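PDB 6JC0: putative molybdenum cofactor biosynthesis protein D2 (MoaD2) / thiamine S from Mycobacterium smegmatis, which probably serves as a small ubiquitin-like sulfur carrier that delivers sulfur during molybdenum cofactor biosynthesis, as other MoaD-family proteins do. Local coordinates for residues B[5-13]-B[24-32]; B[54-63]-B[73-84]. One frame throughout, in Å; residues are numbered along the deposited sequence.

Contact 1 of 2, residues B[5-13]-B[24-32]; sequences TTVRVTVRY and ETESLEIAT
R8 reaches across from strand 6-13 to S27 and E29 of the antiparallel strand 25-31. Its CB comes no nearer than 4.1 Å to L28 O. With CG anti to the backbone N (chi1 -176°), CG and CD pass alongside the S27 hydroxyl, CG coming within 3.3 Å of S27 OG. A bend at chi3 swings the guanidinium back over the neighbouring strand. NE stays farther from S27 OG, and CZ lies under E29 CG, which covers one face. R8 NH1 donates to S27 OG at 3.0 Å, with the oxygen in the guanidinium plane, and R8 NH2 has a long salt bridge, 3.8 Å to E29 OE2. A long, charged chain suits this solvent-facing side, where its methylenes pack and its tip stays polar.

The face carrying V7, V9, V11, L28 and I30, with E26 among them, is mostly apolar. I30 CG1 touches V7 CG1 at 3.7 Å and I30 CD1 reaches V9 CG2; beta-branched residues suit the extended backbone, and helix 36-44 packs on V11 and L28. At the strand's end Y13 OH donates to E26 OE2 at 2.6 Å, meeting the carboxylate on its anti side; R46 forms a salt bridge to the same oxygen, so the glutamate is gripped twice. V11 O accepts from both E26 N and T25 OG1, the latter 2.8 Å from V11 O and above the carbonyl plane.

Main-chain bonds such as V9 N to L28 O (2.7 Å) hold the register. Joined through helix 16-21 and backed by helix 36-44, the two form the N-terminal antiparallel strand pair of the ubiquitin-like beta-grasp fold.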
loop_
_atom_site.group_PDB
_atom_site.type_symbol
_atom_site.label_atom_id
_atom_site.label_comp_id
_atom_site.label_asym_id
_atom_site.label_seq_id
_atom_site.Cartn_x
_atom_site.Cartn_y
_atom_site.Cartn_z
ATOM N N THR B 5 51.002 -4.227 -28.321
ATOM C CA THR B 5 50.419 -3.025 -28.907
ATOM C C THR B 5 48.915 -2.945 -28.651
ATOM O O THR B 5 48.357 -1.857 -28.513
ATOM C CB THR B 5 50.663 -2.964 -30.428
ATOM O OG1 THR B 5 50.115 -4.134 -31.049
ATOM C CG2 THR B 5 52.148 -2.885 -30.734
ATOM N N THR B 6 48.263 -4.100 -28.594
ATOM C CA THR B 6 46.816 -4.145 -28.445
ATOM C C THR B 6 46.389 -4.957 -27.232
ATOM O O THR B 6 47.163 -5.739 -26.678
ATOM C CB THR B 6 46.133 -4.740 -29.692
ATOM O OG1 THR B 6 46.461 -6.131 -29.806
ATOM C CG2 THR B 6 46.576 -4.009 -30.950
ATOM N N VAL B 7 45.137 -4.767 -26.837
ATOM C CA VAL B 7 44.579 -5.466 -25.697
ATOM C C VAL B 7 43.213 -6.036 -26.078
ATOM O O VAL B 7 42.462 -5.412 -26.826
ATOM C CB VAL B 7 44.470 -4.528 -24.475
ATOM C CG1 VAL B 7 43.514 -3.374 -24.749
ATOM C CG2 VAL B 7 44.036 -5.292 -23.278
ATOM N N ARG B 8 42.900 -7.231 -25.593
ATOM C CA ARG B 8 41.650 -7.872 -25.981
ATOM C C ARG B 8 40.526 -7.585 -24.992
ATOM O O ARG B 8 40.643 -7.849 -23.797
ATOM C CB ARG B 8 41.839 -9.381 -26.134
ATOM C CG ARG B 8 40.588 -10.092 -26.622
ATOM C CD ARG B 8 40.894 -11.480 -27.154
ATOM N NE ARG B 8 41.611 -11.433 -28.426
ATOM C CZ ARG B 8 41.022 -11.300 -29.610
ATOM N NH1 ARG B 8 39.702 -11.192 -29.688
ATOM N NH2 ARG B 8 41.751 -11.271 -30.717
ATOM N N VAL B 9 39.432 -7.042 -25.510
ATOM C CA VAL B 9 38.289 -6.669 -24.689
ATOM C C VAL B 9 37.058 -7.481 -25.069
ATOM O O VAL B 9 36.722 -7.603 -26.246
ATOM C CB VAL B 9 37.968 -5.160 -24.826
ATOM C CG1 VAL B 9 36.559 -4.852 -24.331
ATOM C CG2 VAL B 9 38.997 -4.324 -24.081
ATOM N N THR B 10 36.395 -8.046 -24.067
ATOM C CA THR B 10 35.114 -8.696 -24.279
ATOM C C THR B 10 33.997 -7.680 -24.069
ATOM O O THR B 10 33.963 -6.979 -23.056
ATOM C CB THR B 10 34.921 -9.901 -23.334
ATOM O OG1 THR B 10 35.999 -10.826 -23.514
ATOM C CG2 THR B 10 33.602 -10.611 -23.619
ATOM N N VAL B 11 33.098 -7.579 -25.041
ATOM C CA VAL B 11 31.966 -6.673 -24.924
ATOM C C VAL B 11 30.680 -7.469 -24.764
ATOM O O VAL B 11 30.388 -8.344 -25.574
ATOM C CB VAL B 11 31.838 -5.741 -26.152
ATOM C CG1 VAL B 11 30.605 -4.846 -26.016
ATOM C CG2 VAL B 11 33.093 -4.898 -26.318
ATOM N N ARG B 12 29.923 -7.170 -23.715
ATOM C CA ARG B 12 28.616 -7.784 -23.525
ATOM C C ARG B 12 27.523 -6.746 -23.740
ATOM O O ARG B 12 27.491 -5.719 -23.059
ATOM C CB ARG B 12 28.495 -8.405 -22.125
ATOM C CG ARG B 12 29.512 -9.504 -21.841
ATOM C CD ARG B 12 29.172 -10.285 -20.573
ATOM N NE ARG B 12 29.211 -9.444 -19.379
ATOM C CZ ARG B 12 28.861 -9.851 -18.161
ATOM N NH1 ARG B 12 28.439 -11.094 -17.968
ATOM N NH2 ARG B 12 28.926 -9.011 -17.137
ATOM N N TYR B 13 26.641 -7.013 -24.700
ATOM C CA TYR B 13 25.518 -6.127 -24.989
ATOM C C TYR B 13 24.269 -6.574 -24.236
ATOM O O TYR B 13 24.004 -7.770 -24.118
ATOM C CB TYR B 13 25.220 -6.093 -26.493
ATOM C CG TYR B 13 26.358 -5.593 -27.351
ATOM C CD1 TYR B 13 26.561 -4.232 -27.539
ATOM C CD2 TYR B 13 27.223 -6.481 -27.982
ATOM C CE1 TYR B 13 27.599 -3.768 -28.329
ATOM C CE2 TYR B 13 28.264 -6.025 -28.768
ATOM C CZ TYR B 13 28.446 -4.667 -28.939
ATOM O OH TYR B 13 29.480 -4.205 -29.719
ATOM N N GLU B 24 24.951 -10.842 -28.607
ATOM C CA GLU B 24 24.964 -10.632 -27.166
ATOM C C GLU B 24 26.363 -10.285 -26.679
ATOM O O GLU B 24 26.531 -9.612 -25.662
ATOM C CB GLU B 24 24.447 -11.873 -26.442
ATOM C CG GLU B 24 23.038 -12.264 -26.844
ATOM C CD GLU B 24 22.579 -13.542 -26.180
ATOM O OE1 GLU B 24 22.526 -13.581 -24.931
ATOM O OE2 GLU B 24 22.274 -14.511 -26.909
ATOM N N THR B 25 27.364 -10.745 -27.417
ATOM C CA THR B 25 28.745 -10.538 -27.023
ATOM C C THR B 25 29.679 -10.585 -28.229
ATOM O O THR B 25 29.345 -11.153 -29.266
ATOM C CB THR B 25 29.200 -11.594 -25.992
ATOM O OG1 THR B 25 30.435 -11.182 -25.391
ATOM C CG2 THR B 25 29.388 -12.955 -26.657
ATOM N N GLU B 26 30.843 -9.963 -28.088
ATOM C CA GLU B 26 31.915 -10.120 -29.060
ATOM C C GLU B 26 33.241 -9.858 -28.373
ATOM O O GLU B 26 33.287 -9.215 -27.322
ATOM C CB GLU B 26 31.735 -9.181 -30.258
ATOM C CG GLU B 26 31.767 -7.699 -29.914
ATOM C CD GLU B 26 31.684 -6.810 -31.143
ATOM O OE1 GLU B 26 32.530 -6.956 -32.049
ATOM O OE2 GLU B 26 30.768 -5.964 -31.205
ATOM N N SER B 27 34.312 -10.376 -28.963
ATOM C CA SER B 27 35.655 -10.133 -28.464
ATOM C C SER B 27 36.380 -9.227 -29.450
ATOM O O SER B 27 36.214 -9.359 -30.664
ATOM C CB SER B 27 36.413 -11.445 -28.264
ATOM O OG SER B 27 37.634 -11.219 -27.583
ATOM N N LEU B 28 37.182 -8.308 -28.929
ATOM C CA LEU B 28 37.732 -7.247 -29.755
ATOM C C LEU B 28 39.170 -6.900 -29.403
ATOM O O LEU B 28 39.520 -6.794 -28.230
ATOM C CB LEU B 28 36.864 -5.996 -29.625
ATOM C CG LEU B 28 36.597 -5.239 -30.916
ATOM C CD1 LEU B 28 35.757 -6.105 -31.839
ATOM C CD2 LEU B 28 35.911 -3.915 -30.619
ATOM N N GLU B 29 39.996 -6.711 -30.428
ATOM C CA GLU B 29 41.335 -6.171 -30.233
ATOM C C GLU B 29 41.317 -4.654 -30.383
ATOM O O GLU B 29 40.941 -4.134 -31.435
ATOM C CB GLU B 29 42.325 -6.780 -31.230
ATOM C CG GLU B 29 42.864 -8.144 -30.839
ATOM C CD GLU B 29 43.918 -8.651 -31.811
ATOM O OE1 GLU B 29 43.731 -8.483 -33.036
ATOM O OE2 GLU B 29 44.937 -9.209 -31.352
ATOM N N ILE B 30 41.719 -3.946 -29.332
ATOM C CA ILE B 30 41.835 -2.495 -29.400
ATOM C C ILE B 30 43.212 -2.039 -28.941
ATOM O O ILE B 30 43.852 -2.702 -28.121
ATOM C CB ILE B 30 40.775 -1.792 -28.542
ATOM C CG1 ILE B 30 40.962 -2.166 -27.072
ATOM C CG2 ILE B 30 39.367 -2.124 -29.041
ATOM C CD1 ILE B 30 40.160 -1.326 -26.135
ATOM N N ALA B 31 43.660 -0.905 -29.472
ATOM C CA ALA B 31 44.952 -0.341 -29.097
ATOM C C ALA B 31 45.007 -0.100 -27.596
ATOM O O ALA B 31 44.075 0.459 -27.013
ATOM C CB ALA B 31 45.211 0.953 -29.851
ATOM N N THR B 32 46.095 -0.540 -26.974
ATOM C CA THR B 32 46.291 -0.347 -25.545
ATOM C C THR B 32 46.229 1.138 -25.217
ATOM O O THR B 32 46.897 1.952 -25.858
ATOM C CB THR B 32 47.632 -0.935 -25.074
ATOM O OG1 THR B 32 47.718 -2.305 -25.483
ATOM C CG2 THR B 32 47.749 -0.856 -23.557
#

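Contact 2 of 2, residues B[54-63]-B[73-84]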
loop_
_atom_site.group_PDB
_atom_site.type_symbol
_atom_site.label_atom_id
_atom_site.label_comp_id
_atom_site.label_asym_id
_atom_site.label_seq_id
_atom_site.Cartn_x
_atom_site.Cartn_y
_atom_site.Cartn_z
ATOM N N LEU B 54 23.594 3.366 -28.299
ATOM C CA LEU B 54 24.770 3.595 -27.459
ATOM C C LEU B 54 24.809 4.987 -26.829
ATOM O O LEU B 54 25.386 5.169 -25.756
ATOM C CB LEU B 54 26.052 3.379 -28.264
ATOM C CG LEU B 54 26.405 1.946 -28.660
ATOM C CD1 LEU B 54 27.706 1.926 -29.444
ATOM C CD2 LEU B 54 26.511 1.066 -27.433
ATOM N N LYS B 55 24.202 5.964 -27.497
ATOM C CA LYS B 55 24.216 7.341 -27.011
ATOM C C LYS B 55 23.679 7.456 -25.590
ATOM O O LYS B 55 24.167 8.259 -24.797
ATOM C CB LYS B 55 23.408 8.250 -27.941
ATOM C CG LYS B 55 24.210 8.818 -29.101
ATOM C CD LYS B 55 23.654 10.162 -29.542
ATOM C CE LYS B 55 24.743 11.040 -30.142
ATOM N NZ LYS B 55 24.310 12.462 -30.237
ATOM N N ARG B 56 22.689 6.633 -25.266
ATOM C CA ARG B 56 22.028 6.715 -23.971
ATOM C C ARG B 56 22.437 5.583 -23.029
ATOM O O ARG B 56 21.833 5.398 -21.975
ATOM C CB ARG B 56 20.511 6.715 -24.162
ATOM C CG ARG B 56 20.013 7.827 -25.069
ATOM C CD ARG B 56 18.511 7.744 -25.267
ATOM N NE ARG B 56 17.803 7.767 -23.992
ATOM C CZ ARG B 56 16.482 7.697 -23.867
ATOM N NH1 ARG B 56 15.714 7.601 -24.947
ATOM N NH2 ARG B 56 15.929 7.723 -22.661
ATOM N N CYS B 57 23.466 4.831 -23.406
ATOM C CA CYS B 57 23.919 3.714 -22.584
ATOM C C CYS B 57 24.878 4.140 -21.473
ATOM O O CYS B 57 25.562 5.161 -21.580
ATOM C CB CYS B 57 24.594 2.649 -23.455
ATOM S SG CYS B 57 23.448 1.640 -24.418
ATOM N N SER B 58 24.911 3.349 -20.404
ATOM C CA SER B 58 25.966 3.447 -19.405
ATOM C C SER B 58 26.863 2.229 -19.565
ATOM O O SER B 58 26.550 1.325 -20.347
ATOM C CB SER B 58 25.398 3.533 -17.989
ATOM O OG SER B 58 24.660 2.371 -17.669
ATOM N N TYR B 59 27.980 2.198 -18.847
ATOM C CA TYR B 59 28.973 1.155 -19.076
ATOM C C TYR B 59 29.614 0.630 -17.798
ATOM O O TYR B 59 29.847 1.376 -16.844
ATOM C CB TYR B 59 30.058 1.672 -20.030
ATOM C CG TYR B 59 29.488 2.152 -21.343
ATOM C CD1 TYR B 59 29.270 1.265 -22.393
ATOM C CD2 TYR B 59 29.133 3.483 -21.523
ATOM C CE1 TYR B 59 28.725 1.695 -23.591
ATOM C CE2 TYR B 59 28.583 3.921 -22.715
ATOM C CZ TYR B 59 28.388 3.023 -23.747
ATOM O OH TYR B 59 27.849 3.455 -24.936
ATOM N N LEU B 60 29.885 -0.671 -17.796
ATOM C CA LEU B 60 30.654 -1.302 -16.736
ATOM C C LEU B 60 31.951 -1.870 -17.293
ATOM O O LEU B 60 31.976 -2.404 -18.399
ATOM C CB LEU B 60 29.854 -2.422 -16.071
ATOM C CG LEU B 60 28.372 -2.189 -15.783
ATOM C CD1 LEU B 60 27.740 -3.484 -15.308
ATOM C CD2 LEU B 60 28.179 -1.076 -14.759
ATOM N N CYS B 61 33.026 -1.747 -16.524
ATOM C CA CYS B 61 34.274 -2.445 -16.817
ATOM C C CYS B 61 34.501 -3.463 -15.713
ATOM O O CYS B 61 34.716 -3.084 -14.563
ATOM C CB CYS B 61 35.451 -1.472 -16.903
ATOM S SG CYS B 61 35.449 -0.404 -18.356
ATOM N N ASP B 62 34.448 -4.747 -16.063
ATOM C CA ASP B 62 34.426 -5.820 -15.073
ATOM C C ASP B 62 33.337 -5.542 -14.037
ATOM O O ASP B 62 33.571 -5.622 -12.833
ATOM C CB ASP B 62 35.791 -5.979 -14.398
ATOM C CG ASP B 62 36.863 -6.483 -15.352
ATOM O OD1 ASP B 62 36.510 -7.051 -16.407
ATOM O OD2 ASP B 62 38.062 -6.317 -15.044
ATOM N N GLU B 63 32.155 -5.185 -14.534
ATOM C CA GLU B 63 30.978 -4.889 -13.714
ATOM C C GLU B 63 31.176 -3.760 -12.695
ATOM O O GLU B 63 30.443 -3.677 -11.712
ATOM C CB GLU B 63 30.502 -6.156 -12.995
ATOM C CG GLU B 63 30.027 -7.249 -13.944
ATOM C CD GLU B 63 29.344 -8.400 -13.229
ATOM O OE1 GLU B 63 29.459 -8.488 -11.988
ATOM O OE2 GLU B 63 28.687 -9.218 -13.910
ATOM N N LEU B 73 41.651 1.853 -21.484
ATOM C CA LEU B 73 41.624 0.397 -21.425
ATOM C C LEU B 73 43.033 -0.149 -21.667
ATOM O O LEU B 73 43.518 -0.136 -22.791
ATOM C CB LEU B 73 40.632 -0.157 -22.450
ATOM C CG LEU B 73 39.186 0.310 -22.240
ATOM C CD1 LEU B 73 38.331 0.098 -23.486
ATOM C CD2 LEU B 73 38.564 -0.408 -21.043
ATOM N N VAL B 74 43.693 -0.614 -20.609
ATOM C CA VAL B 74 45.106 -0.994 -20.708
ATOM C C VAL B 74 45.361 -2.439 -20.307
ATOM O O VAL B 74 46.508 -2.881 -20.228
ATOM C CB VAL B 74 45.988 -0.086 -19.840
ATOM C CG1 VAL B 74 45.953 1.339 -20.367
ATOM C CG2 VAL B 74 45.539 -0.138 -18.387
ATOM N N THR B 75 44.283 -3.172 -20.065
ATOM C CA THR B 75 44.367 -4.546 -19.604
ATOM C C THR B 75 43.145 -5.287 -20.121
ATOM O O THR B 75 42.081 -4.685 -20.248
ATOM C CB THR B 75 44.450 -4.615 -18.054
ATOM O OG1 THR B 75 44.260 -5.965 -17.613
ATOM C CG2 THR B 75 43.397 -3.722 -17.416
ATOM N N PRO B 76 43.301 -6.580 -20.466
ATOM C CA PRO B 76 42.169 -7.385 -20.942
ATOM C C PRO B 76 40.991 -7.272 -19.987
ATOM O O PRO B 76 41.177 -7.353 -18.773
ATOM C CB PRO B 76 42.737 -8.803 -20.974
ATOM C CG PRO B 76 44.194 -8.592 -21.238
ATOM C CD PRO B 76 44.562 -7.345 -20.482
ATOM N N GLN B 77 39.798 -7.076 -20.535
ATOM C CA GLN B 77 38.669 -6.589 -19.752
ATOM C C GLN B 77 37.334 -6.991 -20.341
ATOM O O GLN B 77 37.231 -7.251 -21.537
ATOM C CB GLN B 77 38.716 -5.066 -19.682
ATOM C CG GLN B 77 39.038 -4.482 -18.345
ATOM C CD GLN B 77 39.186 -2.983 -18.438
ATOM O OE1 GLN B 77 38.247 -2.239 -18.171
ATOM N NE2 GLN B 77 40.369 -2.530 -18.836
ATOM N N THR B 78 36.305 -7.003 -19.502
ATOM C CA THR B 78 34.941 -7.146 -19.983
ATOM C C THR B 78 34.227 -5.806 -19.874
ATOM O O THR B 78 34.166 -5.213 -18.797
ATOM C CB THR B 78 34.167 -8.214 -19.198
ATOM O OG1 THR B 78 34.820 -9.479 -19.352
ATOM C CG2 THR B 78 32.740 -8.322 -19.710
ATOM N N VAL B 79 33.712 -5.317 -20.996
ATOM C CA VAL B 79 32.943 -4.080 -21.001
ATOM C C VAL B 79 31.463 -4.387 -21.236
ATOM O O VAL B 79 31.096 -4.959 -22.267
ATOM C CB VAL B 79 33.445 -3.096 -22.079
ATOM C CG1 VAL B 79 32.574 -1.846 -22.108
ATOM C CG2 VAL B 79 34.898 -2.722 -21.836
ATOM N N ASP B 80 30.619 -4.020 -20.278
ATOM C CA ASP B 80 29.176 -4.221 -20.416
ATOM C C ASP B 80 28.480 -2.963 -20.935
ATOM O O ASP B 80 28.739 -1.859 -20.459
ATOM C CB ASP B 80 28.550 -4.636 -19.078
ATOM C CG ASP B 80 28.953 -6.037 -18.646
ATOM O OD1 ASP B 80 29.621 -6.738 -19.429
ATOM O OD2 ASP B 80 28.591 -6.442 -17.523
ATOM N N VAL B 81 27.584 -3.142 -21.903
ATOM C CA VAL B 81 26.820 -2.039 -22.472
ATOM C C VAL B 81 25.385 -2.037 -21.943
ATOM O O VAL B 81 24.586 -2.920 -22.278
ATOM C CB VAL B 81 26.791 -2.112 -24.015
ATOM C CG1 VAL B 81 26.015 -0.936 -24.579
ATOM C CG2 VAL B 81 28.204 -2.139 -24.570
ATOM N N LEU B 82 25.058 -1.032 -21.131
ATOM C CA LEU B 82 23.789 -0.993 -20.406
ATOM C C LEU B 82 22.880 0.146 -20.862
ATOM O O LEU B 82 23.176 1.315 -20.618
ATOM C CB LEU B 82 24.042 -0.856 -18.895
ATOM C CG LEU B 82 24.321 -2.102 -18.046
ATOM C CD1 LEU B 82 25.600 -2.795 -18.464
ATOM C CD2 LEU B 82 24.374 -1.740 -16.564
ATOM N N PRO B 83 21.758 -0.190 -21.516
ATOM C CA PRO B 83 20.765 0.830 -21.874
ATOM C C PRO B 83 20.122 1.422 -20.628
ATOM O O PRO B 83 20.282 0.854 -19.544
ATOM C CB PRO B 83 19.736 0.049 -22.708
ATOM C CG PRO B 83 20.463 -1.175 -23.168
ATOM C CD PRO B 83 21.390 -1.516 -22.033
ATOM N N PRO B 84 19.415 2.556 -20.770
ATOM C CA PRO B 84 18.657 3.091 -19.636
ATOM C C PRO B 84 17.737 2.025 -19.052
ATOM O O PRO B 84 17.171 1.228 -19.804
ATOM C CB PRO B 84 17.861 4.240 -20.255
ATOM C CG PRO B 84 18.697 4.680 -21.404
ATOM C CD PRO B 84 19.304 3.418 -21.959
HETATM O O HOH W 1 22.219 2.468 -17.956
HETATM O O HOH W 2 40.211 -7.538 -16.325
HETATM O O HOH W 3 31.641 -5.567 -17.131
#
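With chi1 of -67°, D62 sets its CG anti to the carbonyl carbon and swings the carboxylate toward 77-82, where OD1 takes the T78 N-H at 3.1 Å on its syn side. D62 N in turn donates to T78 O at 2.8 Å; a short acidic chain suits this double role. V81 has CG1 anti to its backbone N (chi1 -179°), and this methyl meets L54 CD2 at 3.5 Å and C57 SG at 3.6 Å, while the Y59 ring lies alongside the valine.

Paired main-chain bonds at S58 with L82 and at L60 with D80 join 58-61 antiparallel to 77-82, the last long strand of the ubiquitin-like beta-grasp sheet; strand 77-82 also runs parallel to 6-13 on its other edge. Y59, C61, V79 and V81 turn inward, and helix 36-44 covers Y59 and V79; apolar and aromatic groups fit this core.

On the other face the L60 and L82 side chains cross at about a right angle, with L60 CD1 3.9 Å from L82 CD1, and L82 packs on an aromatic side chain of another protein chain. Beside them the D80 carboxylate is paired with R12, which also bridges to E63; the arginine probably eases the repulsion between these two acids. Water 1 links S58 OG to P83 O, and water 2 bridges D62 OD2 and P76 O.

Overall arrangement
From the N terminus, strand 6-13 leads through helix 16-21 to strand 25-31, and contact 1 closes that first loop. The chain then forms helices 36-44 and 48-54 before strand 58-61; passing through the short strands 64-65 and 72-73, it returns as 77-82, where contact 2 closes the second loop. The two loops follow in series, neither nested nor crossed, and the centres of the two contacts lie about 11 Å apart. They meet inside one mixed sheet because 6-13 and 77-82 are parallel neighbours: T10 O probably accepts from V79 N, and V7 packs on T75 and P76. Helix 36-44 lies against both strand pairs, tying them into one core.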